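Side-chain contacts in glucose-6-phosphate dehydrogenase (Trypanosoma cruzi, PDB 5AQ1), which oxidises glucose 6-phosphate with NADP+ at the entry to the pentose phosphate pathway, supplying NADPH for redox balance: residues Q219-T224 with S279-E284; N272-I277 with F361-G366. All blocks are in the same frame, centred on the assembly; numbering follows the deposited sequence.

How the interactions relate
Both interactions are buried and use helix 264-282, but at different points along it and on different partners. Interaction 1 joins the C-terminal end of that helix and the turn after it to the short helix 221-226, close to a second subunit. Interaction 2 lays a middle turn of the helix on strand 361-366 of the large mixed sheet and also places H273 at the bound glucose 6-phosphate. The centres lie 14 Å apart, and T282 touches F361 where the two meet. Between the segments themselves, both contacts are apolar. Their polar surroundings differ: side-chain donors serve the helix-end carbonyls in interaction 1, whereas substrate hydrogen bonding accompanies interaction 2.

Interaction 1: Q219-T224 with S279-E284; sequences QNIIVT and SLLTME
The flat group at the centre of this contact is the L280 peptide carbonyl, and I221 covers one of its faces: CG2 sits over the plane, 3.8 Å from L280 O and 3.9 Å from L280 C. The oxygen is also engaged in a hydrogen bond from R225 NH1. No aromatic ring takes part between 219-224 and 279-284; the rest is aliphatic. With CG1 of I221 beside its backbone N (chi1 -68°), CG2 is the branch left anti to that N, and it reaches into the angle between two leucines. There it meets L280 CB at 3.9 Å and L281 CD2 at 3.9 Å. The I221 and L280 side chains cross at about a right angle, and their CD1 atoms stand 4.2 Å apart. Further along, I222 CD1 only grazes M283 CE. I376 of strand 373-380 packs on both I221 and L281.

Within 219-224, N220 O accepts from two donors of T224, OG1 at 2.7 Å and the backbone N. The hydroxyl approaches from above the carbonyl plane, 45° out of it. The N220 side chain turns to a second subunit, where OD1 is hydrogen-bonded to K413 N.

M283 leaves helical geometry, and the last carbonyls of helix 264-282 find side-chain donors: R225 also reaches M283 O, W235 takes L281 O and W356 takes T282 O. The arginine probably also offsets the partial negative charge of this helix end. Across the segments, then, the 223 Å² interface rests on methyl and methylene contacts, without a direct polar pair between the segments, while donors outside the two segments bond to the carbonyls of L280 to M283.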
loop_
_atom_site.group_PDB
_atom_site.type_symbol
_atom_site.label_atom_id
_atom_site.label_comp_id
_atom_site.label_asym_id
_atom_site.label_seq_id
_atom_site.Cartn_x
_atom_site.Cartn_y
_atom_site.Cartn_z
ATOM N N GLN B 219 12.785 -17.609 -17.433
ATOM C CA GLN B 219 12.429 -16.587 -18.432
ATOM C C GLN B 219 11.089 -15.902 -18.137
ATOM O O GLN B 219 10.878 -14.747 -18.513
ATOM C CB GLN B 219 12.377 -17.194 -19.838
ATOM C CG GLN B 219 13.730 -17.612 -20.393
ATOM C CD GLN B 219 13.657 -18.060 -21.843
ATOM O OE1 GLN B 219 13.033 -19.076 -22.162
ATOM N NE2 GLN B 219 14.298 -17.302 -22.733
ATOM N N ASN B 220 10.190 -16.616 -17.464
ATOM C CA ASN B 220 8.868 -16.095 -17.158
ATOM C C ASN B 220 8.809 -15.211 -15.908
ATOM O O ASN B 220 7.772 -14.599 -15.638
ATOM C CB ASN B 220 7.882 -17.257 -17.007
ATOM C CG ASN B 220 6.433 -16.803 -17.042
ATOM O OD1 ASN B 220 6.071 -15.916 -17.817
ATOM N ND2 ASN B 220 5.598 -17.406 -16.204
ATOM N N ILE B 221 9.898 -15.143 -15.142
ATOM C CA ILE B 221 9.904 -14.377 -13.893
ATOM C C ILE B 221 9.567 -12.910 -14.150
ATOM O O ILE B 221 8.689 -12.343 -13.503
ATOM C CB ILE B 221 11.260 -14.469 -13.163
ATOM C CG1 ILE B 221 11.485 -15.890 -12.642
ATOM C CG2 ILE B 221 11.311 -13.490 -11.996
ATOM C CD1 ILE B 221 12.910 -16.164 -12.211
ATOM N N ILE B 222 10.277 -12.310 -15.098
ATOM C CA ILE B 222 10.094 -10.902 -15.439
ATOM C C ILE B 222 8.659 -10.591 -15.884
ATOM O O ILE B 222 8.110 -9.557 -15.511
ATOM C CB ILE B 222 11.113 -10.452 -16.511
ATOM C CG1 ILE B 222 11.080 -8.936 -16.690
ATOM C CG2 ILE B 222 10.865 -11.149 -17.847
ATOM C CD1 ILE B 222 12.269 -8.400 -17.455
ATOM N N VAL B 223 8.050 -11.494 -16.655
ATOM C CA VAL B 223 6.675 -11.309 -17.129
ATOM C C VAL B 223 5.690 -11.453 -15.968
ATOM O O VAL B 223 4.742 -10.678 -15.839
ATOM C CB VAL B 223 6.298 -12.332 -18.228
ATOM C CG1 VAL B 223 4.871 -12.099 -18.715
ATOM C CG2 VAL B 223 7.271 -12.250 -19.395
ATOM N N THR B 224 5.916 -12.463 -15.137
ATOM C CA THR B 224 5.074 -12.719 -13.978
ATOM C C THR B 224 5.014 -11.505 -13.054
ATOM O O THR B 224 3.942 -11.138 -12.564
ATOM C CB THR B 224 5.600 -13.936 -13.194
ATOM O OG1 THR B 224 5.615 -15.081 -14.055
ATOM C CG2 THR B 224 4.732 -14.226 -11.989
ATOM N N SER B 279 18.373 -12.048 -8.687
ATOM C CA SER B 279 18.355 -10.713 -9.281
ATOM C C SER B 279 17.052 -10.443 -10.022
ATOM O O SER B 279 16.517 -9.341 -9.955
ATOM C CB SER B 279 19.543 -10.516 -10.225
ATOM O OG SER B 279 19.394 -11.280 -11.409
ATOM N N LEU B 280 16.537 -11.453 -10.718
ATOM C CA LEU B 280 15.265 -11.316 -11.422
ATOM C C LEU B 280 14.089 -11.150 -10.456
ATOM O O LEU B 280 13.151 -10.405 -10.745
ATOM C CB LEU B 280 15.027 -12.519 -12.335
ATOM C CG LEU B 280 15.986 -12.639 -13.520
ATOM C CD1 LEU B 280 15.889 -14.017 -14.150
ATOM C CD2 LEU B 280 15.712 -11.561 -14.557
ATOM N N LEU B 281 14.147 -11.835 -9.317
ATOM C CA LEU B 281 13.086 -11.764 -8.312
ATOM C C LEU B 281 13.083 -10.461 -7.504
ATOM O O LEU B 281 12.061 -10.114 -6.921
ATOM C CB LEU B 281 13.200 -12.938 -7.336
ATOM C CG LEU B 281 12.959 -14.337 -7.901
ATOM C CD1 LEU B 281 13.446 -15.388 -6.918
ATOM C CD2 LEU B 281 11.491 -14.553 -8.239
ATOM N N THR B 282 14.219 -9.762 -7.455
ATOM C CA THR B 282 14.385 -8.606 -6.571
ATOM C C THR B 282 14.546 -7.252 -7.276
ATOM O O THR B 282 14.307 -6.212 -6.660
ATOM C CB THR B 282 15.598 -8.799 -5.640
ATOM O OG1 THR B 282 16.773 -9.028 -6.424
ATOM C CG2 THR B 282 15.369 -9.978 -4.704
ATOM N N MET B 283 14.969 -7.259 -8.538
ATOM C CA MET B 283 15.186 -6.022 -9.290
ATOM C C MET B 283 13.945 -5.138 -9.310
ATOM O O MET B 283 12.825 -5.620 -9.146
ATOM C CB MET B 283 15.609 -6.329 -10.737
ATOM C CG MET B 283 14.560 -7.064 -11.564
ATOM S SD MET B 283 15.102 -7.505 -13.232
ATOM C CE MET B 283 14.345 -6.199 -14.187
ATOM N N GLU B 284 14.159 -3.841 -9.512
ATOM C CA GLU B 284 13.057 -2.917 -9.744
ATOM C C GLU B 284 12.508 -3.099 -11.156
ATOM O O GLU B 284 13.135 -3.737 -12.004
ATOM C CB GLU B 284 13.513 -1.467 -9.552
ATOM C CG GLU B 284 13.889 -1.118 -8.120
ATOM C CD GLU B 284 12.705 -1.170 -7.176
ATOM O OE1 GLU B 284 11.613 -0.697 -7.566
ATOM O OE2 GLU B 284 12.864 -1.689 -6.051
#

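Interaction 2: N272-I277 with F361-G366. With BG6 (6-O-phosphono-beta-D-glucopyranose), chain F.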
loop_
_atom_site.group_PDB
_atom_site.type_symbol
_atom_site.label_atom_id
_atom_site.label_comp_id
_atom_site.label_asym_id
_atom_site.label_seq_id
_atom_site.Cartn_x
_atom_site.Cartn_y
_atom_site.Cartn_z
ATOM N N ASN B 272 26.179 -18.134 -9.491
ATOM C CA ASN B 272 25.703 -17.866 -10.843
ATOM C C ASN B 272 24.206 -18.147 -11.000
ATOM O O ASN B 272 23.410 -17.214 -11.084
ATOM C CB ASN B 272 26.549 -18.619 -11.885
ATOM C CG ASN B 272 26.929 -20.021 -11.440
ATOM O OD1 ASN B 272 26.084 -20.916 -11.389
ATOM N ND2 ASN B 272 28.204 -20.222 -11.116
ATOM N N HIS B 273 23.815 -19.417 -11.020
ATOM C CA HIS B 273 22.438 -19.781 -11.363
ATOM C C HIS B 273 21.414 -19.154 -10.419
ATOM O O HIS B 273 20.460 -18.514 -10.861
ATOM C CB HIS B 273 22.256 -21.301 -11.353
ATOM C CG HIS B 273 23.125 -22.028 -12.330
ATOM N ND1 HIS B 273 23.266 -21.628 -13.643
ATOM C CD2 HIS B 273 23.880 -23.142 -12.193
ATOM C CE1 HIS B 273 24.077 -22.462 -14.269
ATOM N NE2 HIS B 273 24.463 -23.390 -13.412
ATOM N N LEU B 274 21.614 -19.344 -9.120
ATOM C CA LEU B 274 20.638 -18.907 -8.124
ATOM C C LEU B 274 20.709 -17.402 -7.855
ATOM O O LEU B 274 19.698 -16.789 -7.499
ATOM C CB LEU B 274 20.802 -19.700 -6.824
ATOM C CG LEU B 274 20.775 -21.231 -6.950
ATOM C CD1 LEU B 274 20.616 -21.864 -5.574
ATOM C CD2 LEU B 274 19.675 -21.723 -7.882
ATOM N N THR B 275 21.887 -16.810 -8.030
ATOM C CA THR B 275 22.034 -15.360 -7.935
ATOM C C THR B 275 21.360 -14.668 -9.122
ATOM O O THR B 275 20.803 -13.584 -8.977
ATOM C CB THR B 275 23.518 -14.952 -7.850
ATOM O OG1 THR B 275 24.112 -15.568 -6.704
ATOM C CG2 THR B 275 23.669 -13.432 -7.737
ATOM N N GLN B 276 21.410 -15.292 -10.295
ATOM C CA GLN B 276 20.675 -14.792 -11.461
ATOM C C GLN B 276 19.178 -14.765 -11.171
ATOM O O GLN B 276 18.503 -13.761 -11.412
ATOM C CB GLN B 276 20.948 -15.660 -12.693
ATOM C CG GLN B 276 22.236 -15.320 -13.423
ATOM C CD GLN B 276 22.192 -13.964 -14.093
ATOM O OE1 GLN B 276 21.118 -13.415 -14.351
ATOM N NE2 GLN B 276 23.364 -13.412 -14.385
ATOM N N ILE B 277 18.669 -15.878 -10.652
ATOM C CA ILE B 277 17.271 -15.967 -10.241
ATOM C C ILE B 277 16.972 -14.919 -9.167
ATOM O O ILE B 277 15.957 -14.230 -9.240
ATOM C CB ILE B 277 16.916 -17.388 -9.744
ATOM C CG1 ILE B 277 16.871 -18.353 -10.932
ATOM C CG2 ILE B 277 15.575 -17.399 -9.024
ATOM C CD1 ILE B 277 16.916 -19.814 -10.548
ATOM N N PHE B 361 16.189 -13.742 2.540
ATOM C CA PHE B 361 16.302 -14.540 1.324
ATOM C C PHE B 361 17.110 -15.789 1.614
ATOM O O PHE B 361 18.294 -15.702 1.932
ATOM C CB PHE B 361 16.951 -13.726 0.211
ATOM C CG PHE B 361 16.020 -12.744 -0.417
ATOM C CD1 PHE B 361 15.838 -11.487 0.142
ATOM C CD2 PHE B 361 15.304 -13.080 -1.550
ATOM C CE1 PHE B 361 14.971 -10.579 -0.433
ATOM C CE2 PHE B 361 14.434 -12.176 -2.130
ATOM C CZ PHE B 361 14.267 -10.924 -1.571
ATOM N N ILE B 362 16.457 -16.945 1.509
ATOM C CA ILE B 362 17.098 -18.230 1.748
ATOM C C ILE B 362 17.523 -18.832 0.417
ATOM O O ILE B 362 16.681 -19.158 -0.418
ATOM C CB ILE B 362 16.149 -19.232 2.441
ATOM C CG1 ILE B 362 15.415 -18.591 3.622
ATOM C CG2 ILE B 362 16.918 -20.467 2.898
ATOM C CD1 ILE B 362 16.326 -18.022 4.683
ATOM N N ILE B 363 18.828 -18.965 0.215
ATOM C CA ILE B 363 19.359 -19.635 -0.967
ATOM C C ILE B 363 19.887 -20.986 -0.521
ATOM O O ILE B 363 20.745 -21.048 0.362
ATOM C CB ILE B 363 20.537 -18.866 -1.606
ATOM C CG1 ILE B 363 20.234 -17.367 -1.736
ATOM C CG2 ILE B 363 20.895 -19.480 -2.957
ATOM C CD1 ILE B 363 19.287 -17.012 -2.859
ATOM N N ARG B 364 19.380 -22.066 -1.106
ATOM C CA ARG B 364 19.929 -23.383 -0.802
ATOM C C ARG B 364 20.204 -24.208 -2.055
ATOM O O ARG B 364 19.471 -24.144 -3.043
ATOM C CB ARG B 364 19.041 -24.144 0.188
ATOM C CG ARG B 364 17.597 -24.294 -0.235
ATOM C CD ARG B 364 16.808 -25.001 0.848
ATOM N NE ARG B 364 15.526 -25.465 0.333
ATOM C CZ ARG B 364 14.837 -26.498 0.815
ATOM N NH1 ARG B 364 15.291 -27.207 1.847
ATOM N NH2 ARG B 364 13.683 -26.828 0.248
ATOM N N ALA B 365 21.288 -24.972 -1.994
ATOM C CA ALA B 365 21.762 -25.748 -3.125
ATOM C C ALA B 365 22.552 -26.937 -2.608
ATOM O O ALA B 365 23.436 -26.782 -1.765
ATOM C CB ALA B 365 22.634 -24.884 -4.025
ATOM N N GLY B 366 22.227 -28.124 -3.102
ATOM C CA GLY B 366 22.937 -29.326 -2.697
ATOM C C GLY B 366 22.904 -30.426 -3.735
ATOM O O GLY B 366 21.944 -30.546 -4.496
HETATM C C1 BG6 F . 26.031 -26.722 -14.158
HETATM C C2 BG6 F . 26.819 -27.050 -12.891
HETATM O O1 BG6 F . 26.212 -25.345 -14.514
HETATM O O5 BG6 F . 24.640 -26.969 -13.937
HETATM C C3 BG6 F . 26.562 -28.494 -12.493
HETATM O O2 BG6 F . 28.218 -26.837 -13.102
HETATM C C4 BG6 F . 25.065 -28.688 -12.316
HETATM O O3 BG6 F . 27.242 -28.836 -11.281
HETATM C C5 BG6 F . 24.350 -28.333 -13.614
HETATM O O4 BG6 F . 24.800 -30.040 -11.941
HETATM C C6 BG6 F . 22.843 -28.542 -13.494
HETATM O O6 BG6 F . 22.171 -28.028 -14.644
HETATM P P BG6 F . 20.637 -28.426 -14.924
HETATM O O1P BG6 F . 19.903 -28.048 -13.659
HETATM O O2P BG6 F . 20.240 -27.585 -16.105
HETATM O O3P BG6 F . 20.704 -29.910 -15.198
#
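Beside the glucose 6-phosphate pocket, L274 of helix 264-282 packs on I363 and A365, while its neighbour H273 reaches the substrate. H273 NE2 is hydrogen-bonded to O1 of the sugar at 2.8 Å; at 163° the bond is nearly straight, and O1 lies at the ring edge, in its plane. At the other ring nitrogen, ND1 bonds to D210, so the imidazole is gripped at both nitrogens and its rotation is fixed. N272 OD1 lies over one face, toward the rim, and accepts the H273 backbone N-H at 2.7 Å in a bent bond; at this pi-type kink that N-H lacks a helical bond to the turn before. Y212 stacks on the ring and H211 meets it almost perpendicularly; H211, D268, E249, K215, K367 and Q401 are also hydrogen-bonded to the glucose 6-phosphate.

L274 carries the packing. With CG beside the backbone N (chi1 -53°) and a CB that points at the strand, the side chain extends CD1 to I363 CG2 at 3.6 Å and to R364 O at 3.6 Å. A365 CB receives the same methyl at 3.9 Å. The L274 and I363 side chains slide past each other in opposite directions.

Helix and strand run roughly antiparallel, their short axes at 153° and 9.7 Å apart at closest approach, room for one layer of side chains. Residues along strand 361-366 alternate: F361, I363 and A365 touch helix 264-282, whereas I362 and R364 contact helix 495-504. Within the mixed sheet the strand lies between 240-248 and 344-349, and R364 NE bonds to T246 of the former.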